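Local coordinates for protein peptidase S15/CocE/NonD (Thaumarchaeota archaeon SCGC AB-539-E09, PDB 4PF1) that acts as an aminopeptidase of the S15 serine peptidase family, with an alpha/beta hydrolase fold, and probably cleaves residues from the N-terminal ends of peptides, at residues Y428-A433 with N587-V592; A494-S499 with A606-W611; A501-K506 with V576-F581. All coordinates share one frame; numbering follows the deposited sequence.

In the fold
This chain illustrates how residues far apart in sequence are interleaved to close one domain, here the non-catalytic C-terminal part. From the N terminus, strand 425-430 and the turn after it supply the first half of contact 1, residues 494-499 that of contact 2, and 501-506 that of contact 3. The chain then returns: 576-581 closes contact 3, which is nested inside both other loops; 587-592 closes contact 1; and 606-611 closes contact 2. Contacts 1 and 2 therefore cross. Contact 2 joins two strands of one antiparallel sheet, contact 3 joins two strands of the other, and contact 1 ties the end of a strand in the first sheet to the loop between strands 571-577 and 606-625.

Contact 1: residues Y428-A433 with N587-V592; sequences YVSDPA and NPQTFV
Ser430 is gripped at two points by the side-chain amide of Gln589, and this pair of hydrogen bonds carries the contact. Gln589 OE1 accepts from Ser430 OG at 2.6 Å, the hydroxyl arriving in the amide carbonyl plane on a lone pair. The other amide branch turns to the backbone: Gln589 NE2 donates to Ser430 O at 2.9 Å in a nearly straight bond (166°), approaching from above the plane of the Ser430 carbonyl while keeping Ser430 O close to the plane of the Gln589 amide. With both ends engaged, the rotation of the amide is fixed, and NE2 has a second acceptor in Arg604 O. An extended chain beyond CG (chi2 -173°) carries the amide across to the serine.

Packing comes from Pro432. Its CG lies 3.5 Å from Gln589 NE2 and also reaches the backbone of the other segment, 4.0 Å from Pro588 O.

Each segment also has a turn-forming bond of its own. Asn587 OD1 accepts from Gln589 N at 3.0 Å and Asp431 OD1 from Ala433 N at 3.1 Å, two Asx turns, each with a proline in the middle.

Strand 425-430 ends at this buried site, alongside strand 606-625, whose Ala606 and Gln608 touch the Gln589 side chain; beyond the strand end, Asp431 packs on Thr468 of a second subunit.

Contact 2: residues A494-S499 with A606-W611; sequences ASTSGS and ATQRVW
Ser495 and Arg609 form a hydrogen-bonded antiparallel pair, with Ser495 N to Arg609 O and Arg609 N to Ser495 O both at 3.0 Å. The non-hydrogen-bonded pairs Ala494-Val610 and Thr496-Gln608 flank it, their side chains on the buried face, and Ala494 CA comes within 3.2 Å of Arg609 O in a CA-H...O contact. Past Thr496 the register continues with Ser497 opposite Thr607. Ser497 N still donates to Thr607 O, but the return bond from Thr607 N goes to the side-chain hydroxyl: Ser497 OG, held between its own backbone N and carbonyl carbon (chi1 58°), accepts at 2.7 Å in a short, straight bond. Thr496 OG1 accepts from Gly498 N at 3.1 Å, an ST turn that leads the chain out of the strand.

The two strands belong to an antiparallel sheet of a jelly-roll-like beta sandwich, as in other S15 and CocE relatives, and Ala494 and Gln608 rest on Trp503 of the facing sheet.

The opposite face, with partly exposed Thr607 and Arg609 at its margin, is the watered side. There the buried Ser495 OG holds two waters, one bridging to Thr607 O and the other to Arg609 NH1. Trp611 presents its edge to Ser495 OG. The extended Arg609 chain leads away from strand 494-496, and its NE makes a salt bridge to Glu427.

Contact 3: residues A501-K506 with V576-F581; sequences ADWVVK and VQSSWF
Val504, the residue most covered here, touches the side chains of both Gln577 and Trp580. Its CG1, anti to the backbone N (chi1 -179°), sits over the centre of the Trp580 six-membered ring at 3.5 Å from the centroid, a CH-pi contact almost on the ring normal. Its CB meets Gln577 CG at 3.6 Å. The backbones of Val504 and Gln577 are joined both ways, Val504 N to Gln577 O at 2.9 Å and Gln577 N to Val504 O at 3.2 Å.

Gln577 then uses both ends of its amide. OE1 accepts from Lys506 NZ at 2.8 Å, the ammonium coming from above the carbonyl plane, and NE2 donates to Ser579 O at 2.7 Å, a bond at each end of the amide, which limits its rotation. Lys506 NZ has further acceptors in the side chains of Gln461 and Gln575.

Val576 works on the reverse face of the sheet. Its CG2 meets Val505 CG2 at 4.2 Å, its CG1 lies at the edge of the Trp503 ring, and Val610 packs against it.

Beyond Gln577 the pairing gives way to a water that bridges Asp502 N and Ser578 O. The arrangement is that of two central neighbours in a four-stranded antiparallel sheet, with Val576, Val505 and Trp503 turned toward the other sheet of a jelly-roll-like sandwich.

Contact 1: residues Y428-A433 with N587-V592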
loop_
_atom_site.group_PDB
_atom_site.type_symbol
_atom_site.label_atom_id
_atom_site.label_comp_id
_atom_site.label_asym_id
_atom_site.label_seq_id
_atom_site.Cartn_x
_atom_site.Cartn_y
_atom_site.Cartn_z
ATOM N N TYR A 428 8.946 -33.846 -22.431
ATOM C CA TYR A 428 8.849 -32.409 -22.697
ATOM C C TYR A 428 10.059 -31.941 -23.497
ATOM O O TYR A 428 11.103 -32.604 -23.493
ATOM C CB TYR A 428 8.685 -31.583 -21.404
ATOM C CG TYR A 428 9.929 -31.450 -20.550
ATOM C CD1 TYR A 428 10.309 -32.461 -19.674
ATOM C CD2 TYR A 428 10.676 -30.275 -20.550
ATOM C CE1 TYR A 428 11.395 -32.307 -18.815
ATOM C CE2 TYR A 428 11.791 -30.125 -19.726
ATOM C CZ TYR A 428 12.147 -31.146 -18.859
ATOM O OH TYR A 428 13.240 -31.008 -18.037
ATOM N N VAL A 429 9.917 -30.804 -24.192
ATOM C CA VAL A 429 11.003 -30.233 -24.976
ATOM C C VAL A 429 11.520 -28.982 -24.265
ATOM O O VAL A 429 10.745 -28.065 -23.973
ATOM C CB VAL A 429 10.591 -29.942 -26.447
ATOM C CG1 VAL A 429 11.739 -29.298 -27.225
ATOM C CG2 VAL A 429 10.115 -31.214 -27.149
ATOM N N SER A 430 12.829 -28.958 -23.973
ATOM C CA SER A 430 13.470 -27.809 -23.354
ATOM C C SER A 430 14.156 -26.975 -24.430
ATOM O O SER A 430 15.047 -27.471 -25.130
ATOM C CB SER A 430 14.463 -28.254 -22.290
ATOM O OG SER A 430 15.267 -27.165 -21.861
ATOM N N ASP A 431 13.721 -25.721 -24.583
ATOM C CA ASP A 431 14.252 -24.823 -25.599
ATOM C C ASP A 431 15.130 -23.734 -24.954
ATOM O O ASP A 431 14.606 -22.826 -24.300
ATOM C CB ASP A 431 13.096 -24.200 -26.414
ATOM C CG ASP A 431 13.518 -23.307 -27.574
ATOM O OD1 ASP A 431 14.720 -23.307 -27.922
ATOM O OD2 ASP A 431 12.643 -22.629 -28.144
ATOM N N PRO A 432 16.469 -23.776 -25.181
ATOM C CA PRO A 432 17.350 -22.745 -24.594
ATOM C C PRO A 432 17.076 -21.331 -25.129
ATOM O O PRO A 432 17.460 -20.363 -24.480
ATOM C CB PRO A 432 18.758 -23.225 -24.971
ATOM C CG PRO A 432 18.599 -24.684 -25.287
ATOM C CD PRO A 432 17.252 -24.785 -25.920
ATOM N N ALA A 433 16.389 -21.205 -26.290
ATOM C CA ALA A 433 16.013 -19.889 -26.836
ATOM C C ALA A 433 14.862 -19.287 -26.008
ATOM O O ALA A 433 14.681 -18.070 -25.996
ATOM C CB ALA A 433 15.611 -20.015 -28.303
ATOM N N ASN A 587 22.054 -24.001 -19.915
ATOM C CA ASN A 587 22.841 -25.118 -20.391
ATOM C C ASN A 587 22.634 -25.171 -21.911
ATOM O O ASN A 587 21.483 -25.105 -22.361
ATOM C CB ASN A 587 22.426 -26.425 -19.711
ATOM C CG ASN A 587 23.397 -27.557 -19.947
ATOM O OD1 ASN A 587 23.608 -28.007 -21.079
ATOM N ND2 ASN A 587 24.008 -28.042 -18.880
ATOM N N PRO A 588 23.716 -25.213 -22.727
ATOM C CA PRO A 588 23.528 -25.226 -24.195
ATOM C C PRO A 588 22.757 -26.449 -24.697
ATOM O O PRO A 588 22.140 -26.390 -25.760
ATOM C CB PRO A 588 24.963 -25.213 -24.741
ATOM C CG PRO A 588 25.812 -24.744 -23.600
ATOM C CD PRO A 588 25.147 -25.249 -22.368
ATOM N N GLN A 589 22.775 -27.547 -23.910
ATOM C CA GLN A 589 22.120 -28.835 -24.184
ATOM C C GLN A 589 22.890 -29.630 -25.270
ATOM O O GLN A 589 22.450 -30.690 -25.709
ATOM C CB GLN A 589 20.608 -28.693 -24.471
ATOM C CG GLN A 589 19.882 -28.075 -23.269
ATOM C CD GLN A 589 18.381 -28.013 -23.336
ATOM O OE1 GLN A 589 17.720 -27.891 -22.305
ATOM N NE2 GLN A 589 17.806 -28.007 -24.531
ATOM N N THR A 590 24.085 -29.129 -25.625
ATOM C CA THR A 590 25.115 -29.799 -26.421
ATOM C C THR A 590 26.389 -29.625 -25.615
ATOM O O THR A 590 26.560 -28.569 -24.996
ATOM C CB THR A 590 25.226 -29.280 -27.878
ATOM O OG1 THR A 590 25.763 -27.960 -27.898
ATOM C CG2 THR A 590 23.915 -29.357 -28.650
ATOM N N PHE A 591 27.248 -30.653 -25.546
ATOM C CA PHE A 591 28.463 -30.568 -24.734
ATOM C C PHE A 591 29.502 -29.606 -25.324
ATOM O O PHE A 591 29.902 -29.746 -26.484
ATOM C CB PHE A 591 29.092 -31.953 -24.507
ATOM C CG PHE A 591 30.255 -31.936 -23.537
ATOM C CD1 PHE A 591 30.038 -31.892 -22.165
ATOM C CD2 PHE A 591 31.567 -31.938 -23.998
ATOM C CE1 PHE A 591 31.111 -31.867 -21.269
ATOM C CE2 PHE A 591 32.641 -31.904 -23.102
ATOM C CZ PHE A 591 32.406 -31.871 -21.744
ATOM N N VAL A 592 29.947 -28.644 -24.491
ATOM C CA VAL A 592 30.998 -27.665 -24.802
ATOM C C VAL A 592 32.082 -27.751 -23.696
ATOM O O VAL A 592 31.751 -28.150 -22.577
ATOM C CB VAL A 592 30.459 -26.209 -24.981
ATOM C CG1 VAL A 592 29.539 -26.100 -26.189
ATOM C CG2 VAL A 592 29.770 -25.691 -23.716
#

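Contact 2: residues A494-S499 with A606-W611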
loop_
_atom_site.group_PDB
_atom_site.type_symbol
_atom_site.label_atom_id
_atom_site.label_comp_id
_atom_site.label_asym_id
_atom_site.label_seq_id
_atom_site.Cartn_x
_atom_site.Cartn_y
_atom_site.Cartn_z
ATOM N N ALA A 494 16.671 -39.919 -15.996
ATOM C CA ALA A 494 16.268 -39.079 -17.113
ATOM C C ALA A 494 17.142 -39.258 -18.352
ATOM O O ALA A 494 18.335 -39.551 -18.248
ATOM C CB ALA A 494 16.274 -37.620 -16.688
ATOM N N SER A 495 16.536 -39.051 -19.528
ATOM C CA SER A 495 17.225 -39.095 -20.811
ATOM C C SER A 495 17.033 -37.775 -21.549
ATOM O O SER A 495 15.995 -37.129 -21.400
ATOM C CB SER A 495 16.726 -40.263 -21.659
ATOM O OG SER A 495 15.401 -40.057 -22.122
ATOM N N THR A 496 18.034 -37.375 -22.330
ATOM C CA THR A 496 17.979 -36.168 -23.155
ATOM C C THR A 496 18.443 -36.500 -24.564
ATOM O O THR A 496 19.319 -37.349 -24.734
ATOM C CB THR A 496 18.809 -35.011 -22.534
ATOM O OG1 THR A 496 18.796 -33.895 -23.435
ATOM C CG2 THR A 496 20.260 -35.404 -22.231
ATOM N N SER A 497 17.881 -35.817 -25.574
ATOM C CA SER A 497 18.316 -36.009 -26.958
ATOM C C SER A 497 19.633 -35.236 -27.225
ATOM O O SER A 497 20.243 -35.408 -28.278
ATOM C CB SER A 497 17.223 -35.589 -27.937
ATOM O OG SER A 497 16.845 -34.234 -27.766
ATOM N N GLY A 498 20.060 -34.424 -26.251
ATOM C CA GLY A 498 21.298 -33.651 -26.319
ATOM C C GLY A 498 22.478 -34.318 -25.629
ATOM O O GLY A 498 22.367 -35.461 -25.174
ATOM N N SER A 499 23.629 -33.610 -25.553
ATOM C CA SER A 499 24.857 -34.139 -24.934
ATOM C C SER A 499 25.183 -33.455 -23.592
ATOM O O SER A 499 26.193 -33.779 -22.960
ATOM C CB SER A 499 26.045 -34.044 -25.889
ATOM O OG SER A 499 26.015 -32.878 -26.692
ATOM N N ALA A 606 16.142 -29.732 -26.987
ATOM C CA ALA A 606 16.337 -31.131 -26.625
ATOM C C ALA A 606 15.051 -31.732 -26.088
ATOM O O ALA A 606 14.278 -31.045 -25.413
ATOM C CB ALA A 606 17.447 -31.264 -25.597
ATOM N N THR A 607 14.819 -33.012 -26.405
ATOM C CA THR A 607 13.668 -33.780 -25.943
ATOM C C THR A 607 14.051 -34.434 -24.623
ATOM O O THR A 607 14.993 -35.223 -24.582
ATOM C CB THR A 607 13.242 -34.787 -27.025
ATOM O OG1 THR A 607 12.936 -34.067 -28.217
ATOM C CG2 THR A 607 12.041 -35.618 -26.611
ATOM N N GLN A 608 13.361 -34.060 -23.535
ATOM C CA GLN A 608 13.659 -34.553 -22.190
ATOM C C GLN A 608 12.626 -35.558 -21.737
ATOM O O GLN A 608 11.432 -35.356 -21.954
ATOM C CB GLN A 608 13.740 -33.392 -21.170
ATOM C CG GLN A 608 14.328 -32.070 -21.706
ATOM C CD GLN A 608 15.818 -32.130 -21.932
ATOM O OE1 GLN A 608 16.310 -32.835 -22.812
ATOM N NE2 GLN A 608 16.561 -31.331 -21.191
ATOM N N ARG A 609 13.082 -36.637 -21.079
ATOM C CA ARG A 609 12.200 -37.695 -20.597
ATOM C C ARG A 609 12.539 -38.093 -19.177
ATOM O O ARG A 609 13.660 -38.527 -18.919
ATOM C CB ARG A 609 12.289 -38.934 -21.507
ATOM C CG ARG A 609 11.613 -38.789 -22.854
ATOM C CD ARG A 609 11.917 -39.993 -23.720
ATOM N NE ARG A 609 11.311 -39.883 -25.045
ATOM C CZ ARG A 609 11.450 -40.790 -26.006
ATOM N NH1 ARG A 609 12.172 -41.884 -25.796
ATOM N NH2 ARG A 609 10.867 -40.612 -27.182
ATOM N N VAL A 610 11.568 -37.972 -18.259
ATOM C CA VAL A 610 11.729 -38.418 -16.878
ATOM C C VAL A 610 11.062 -39.799 -16.776
ATOM O O VAL A 610 9.834 -39.909 -16.866
ATOM C CB VAL A 610 11.195 -37.392 -15.845
ATOM C CG1 VAL A 610 11.101 -38.006 -14.451
ATOM C CG2 VAL A 610 12.074 -36.141 -15.821
ATOM N N TRP A 611 11.889 -40.851 -16.667
ATOM C CA TRP A 611 11.439 -42.241 -16.661
ATOM C C TRP A 611 10.916 -42.688 -15.294
ATOM O O TRP A 611 11.423 -42.259 -14.261
ATOM C CB TRP A 611 12.563 -43.161 -17.147
ATOM C CG TRP A 611 12.807 -43.061 -18.629
ATOM C CD1 TRP A 611 13.334 -41.999 -19.308
ATOM C CD2 TRP A 611 12.510 -44.060 -19.615
ATOM N NE1 TRP A 611 13.378 -42.272 -20.655
ATOM C CE2 TRP A 611 12.874 -43.529 -20.873
ATOM C CE3 TRP A 611 11.979 -45.360 -19.556
ATOM C CZ2 TRP A 611 12.756 -44.267 -22.057
ATOM C CZ3 TRP A 611 11.845 -46.082 -20.733
ATOM C CH2 TRP A 611 12.220 -45.532 -21.967
HETATM O O HOH W 1 15.252 -38.042 -24.175
HETATM O O HOH W 2 14.512 -42.094 -24.022
#

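Contact 3: residues A501-K506 with V576-F581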
loop_
_atom_site.group_PDB
_atom_site.type_symbol
_atom_site.label_atom_id
_atom_site.label_comp_id
_atom_site.label_asym_id
_atom_site.label_seq_id
_atom_site.Cartn_x
_atom_site.Cartn_y
_atom_site.Cartn_z
ATOM N N ALA A 501 22.765 -31.236 -20.113
ATOM C CA ALA A 501 21.455 -30.835 -19.584
ATOM C C ALA A 501 21.534 -30.387 -18.149
ATOM O O ALA A 501 22.346 -30.898 -17.389
ATOM C CB ALA A 501 20.464 -31.994 -19.685
ATOM N N ASP A 502 20.649 -29.460 -17.772
ATOM C CA ASP A 502 20.443 -29.025 -16.394
ATOM C C ASP A 502 19.151 -29.641 -15.914
ATOM O O ASP A 502 18.197 -29.723 -16.692
ATOM C CB ASP A 502 20.370 -27.489 -16.297
ATOM C CG ASP A 502 21.710 -26.785 -16.252
ATOM O OD1 ASP A 502 22.738 -27.475 -16.102
ATOM O OD2 ASP A 502 21.730 -25.547 -16.378
ATOM N N TRP A 503 19.110 -30.113 -14.666
ATOM C CA TRP A 503 17.891 -30.700 -14.133
ATOM C C TRP A 503 17.509 -29.994 -12.839
ATOM O O TRP A 503 18.253 -30.042 -11.857
ATOM C CB TRP A 503 18.033 -32.222 -13.930
ATOM C CG TRP A 503 18.397 -32.979 -15.180
ATOM C CD1 TRP A 503 19.637 -33.416 -15.539
ATOM C CD2 TRP A 503 17.512 -33.364 -16.243
ATOM N NE1 TRP A 503 19.580 -34.068 -16.750
ATOM C CE2 TRP A 503 18.287 -34.048 -17.205
ATOM C CE3 TRP A 503 16.129 -33.222 -16.463
ATOM C CZ2 TRP A 503 17.729 -34.585 -18.375
ATOM C CZ3 TRP A 503 15.576 -33.755 -17.621
ATOM C CH2 TRP A 503 16.374 -34.414 -18.569
ATOM N N VAL A 504 16.374 -29.282 -12.870
ATOM C CA VAL A 504 15.829 -28.553 -11.723
ATOM C C VAL A 504 14.750 -29.419 -11.077
ATOM O O VAL A 504 13.817 -29.842 -11.762
ATOM C CB VAL A 504 15.263 -27.159 -12.131
ATOM C CG1 VAL A 504 14.714 -26.405 -10.921
ATOM C CG2 VAL A 504 16.301 -26.322 -12.865
ATOM N N VAL A 505 14.886 -29.703 -9.774
ATOM C CA VAL A 505 13.895 -30.485 -9.040
ATOM C C VAL A 505 13.317 -29.603 -7.939
ATOM O O VAL A 505 14.073 -29.053 -7.141
ATOM C CB VAL A 505 14.462 -31.829 -8.481
ATOM C CG1 VAL A 505 13.393 -32.595 -7.700
ATOM C CG2 VAL A 505 15.028 -32.702 -9.601
ATOM N N LYS A 506 11.976 -29.456 -7.909
ATOM C CA LYS A 506 11.298 -28.642 -6.894
ATOM C C LYS A 506 10.327 -29.465 -6.064
ATOM O O LYS A 506 9.537 -30.228 -6.629
ATOM C CB LYS A 506 10.510 -27.489 -7.535
ATOM C CG LYS A 506 11.239 -26.651 -8.559
ATOM C CD LYS A 506 10.284 -25.588 -9.065
ATOM C CE LYS A 506 10.685 -25.028 -10.390
ATOM N NZ LYS A 506 9.537 -24.365 -11.067
ATOM N N VAL A 576 9.656 -30.606 -12.355
ATOM C CA VAL A 576 10.959 -30.825 -13.002
ATOM C C VAL A 576 11.049 -29.971 -14.291
ATOM O O VAL A 576 10.136 -29.988 -15.118
ATOM C CB VAL A 576 11.262 -32.333 -13.261
ATOM C CG1 VAL A 576 12.419 -32.519 -14.250
ATOM C CG2 VAL A 576 11.562 -33.059 -11.954
ATOM N N GLN A 577 12.152 -29.217 -14.432
ATOM C CA GLN A 577 12.414 -28.363 -15.592
ATOM C C GLN A 577 13.916 -28.390 -15.939
ATOM O O GLN A 577 14.694 -29.005 -15.204
ATOM C CB GLN A 577 11.903 -26.929 -15.353
ATOM C CG GLN A 577 12.431 -26.265 -14.088
ATOM C CD GLN A 577 11.707 -24.981 -13.789
ATOM O OE1 GLN A 577 10.493 -24.961 -13.579
ATOM N NE2 GLN A 577 12.439 -23.878 -13.738
ATOM N N SER A 578 14.316 -27.762 -17.068
ATOM C CA SER A 578 15.706 -27.814 -17.538
ATOM C C SER A 578 16.419 -26.441 -17.590
ATOM O O SER A 578 17.533 -26.347 -18.121
ATOM C CB SER A 578 15.775 -28.484 -18.904
ATOM O OG SER A 578 15.578 -29.883 -18.801
ATOM N N SER A 579 15.799 -25.400 -17.013
ATOM C CA SER A 579 16.370 -24.053 -16.935
ATOM C C SER A 579 15.758 -23.283 -15.763
ATOM O O SER A 579 14.635 -23.573 -15.350
ATOM C CB SER A 579 16.177 -23.290 -18.245
ATOM O OG SER A 579 14.828 -23.279 -18.674
ATOM N N TRP A 580 16.530 -22.336 -15.206
ATOM C CA TRP A 580 16.190 -21.496 -14.050
ATOM C C TRP A 580 16.884 -20.149 -14.270
ATOM O O TRP A 580 17.879 -19.835 -13.619
ATOM C CB TRP A 580 16.693 -22.192 -12.767
ATOM C CG TRP A 580 15.681 -22.411 -11.682
ATOM C CD1 TRP A 580 14.364 -22.048 -11.684
ATOM C CD2 TRP A 580 15.928 -23.022 -10.409
ATOM N NE1 TRP A 580 13.772 -22.407 -10.494
ATOM C CE2 TRP A 580 14.712 -22.999 -9.688
ATOM C CE3 TRP A 580 17.061 -23.598 -9.807
ATOM C CZ2 TRP A 580 14.596 -23.536 -8.400
ATOM C CZ3 TRP A 580 16.946 -24.126 -8.529
ATOM C CH2 TRP A 580 15.728 -24.085 -7.837
ATOM N N PHE A 581 16.373 -19.383 -15.241
ATOM C CA PHE A 581 16.981 -18.181 -15.812
ATOM C C PHE A 581 16.339 -16.854 -15.317
ATOM O O PHE A 581 15.137 -16.830 -15.071
ATOM C CB PHE A 581 16.841 -18.293 -17.345
ATOM C CG PHE A 581 17.778 -17.449 -18.161
ATOM C CD1 PHE A 581 19.105 -17.822 -18.333
ATOM C CD2 PHE A 581 17.335 -16.277 -18.764
ATOM C CE1 PHE A 581 19.983 -17.025 -19.074
ATOM C CE2 PHE A 581 18.212 -15.483 -19.508
ATOM C CZ PHE A 581 19.529 -15.867 -19.662
HETATM O O HOH W 3 19.245 -27.925 -19.814
#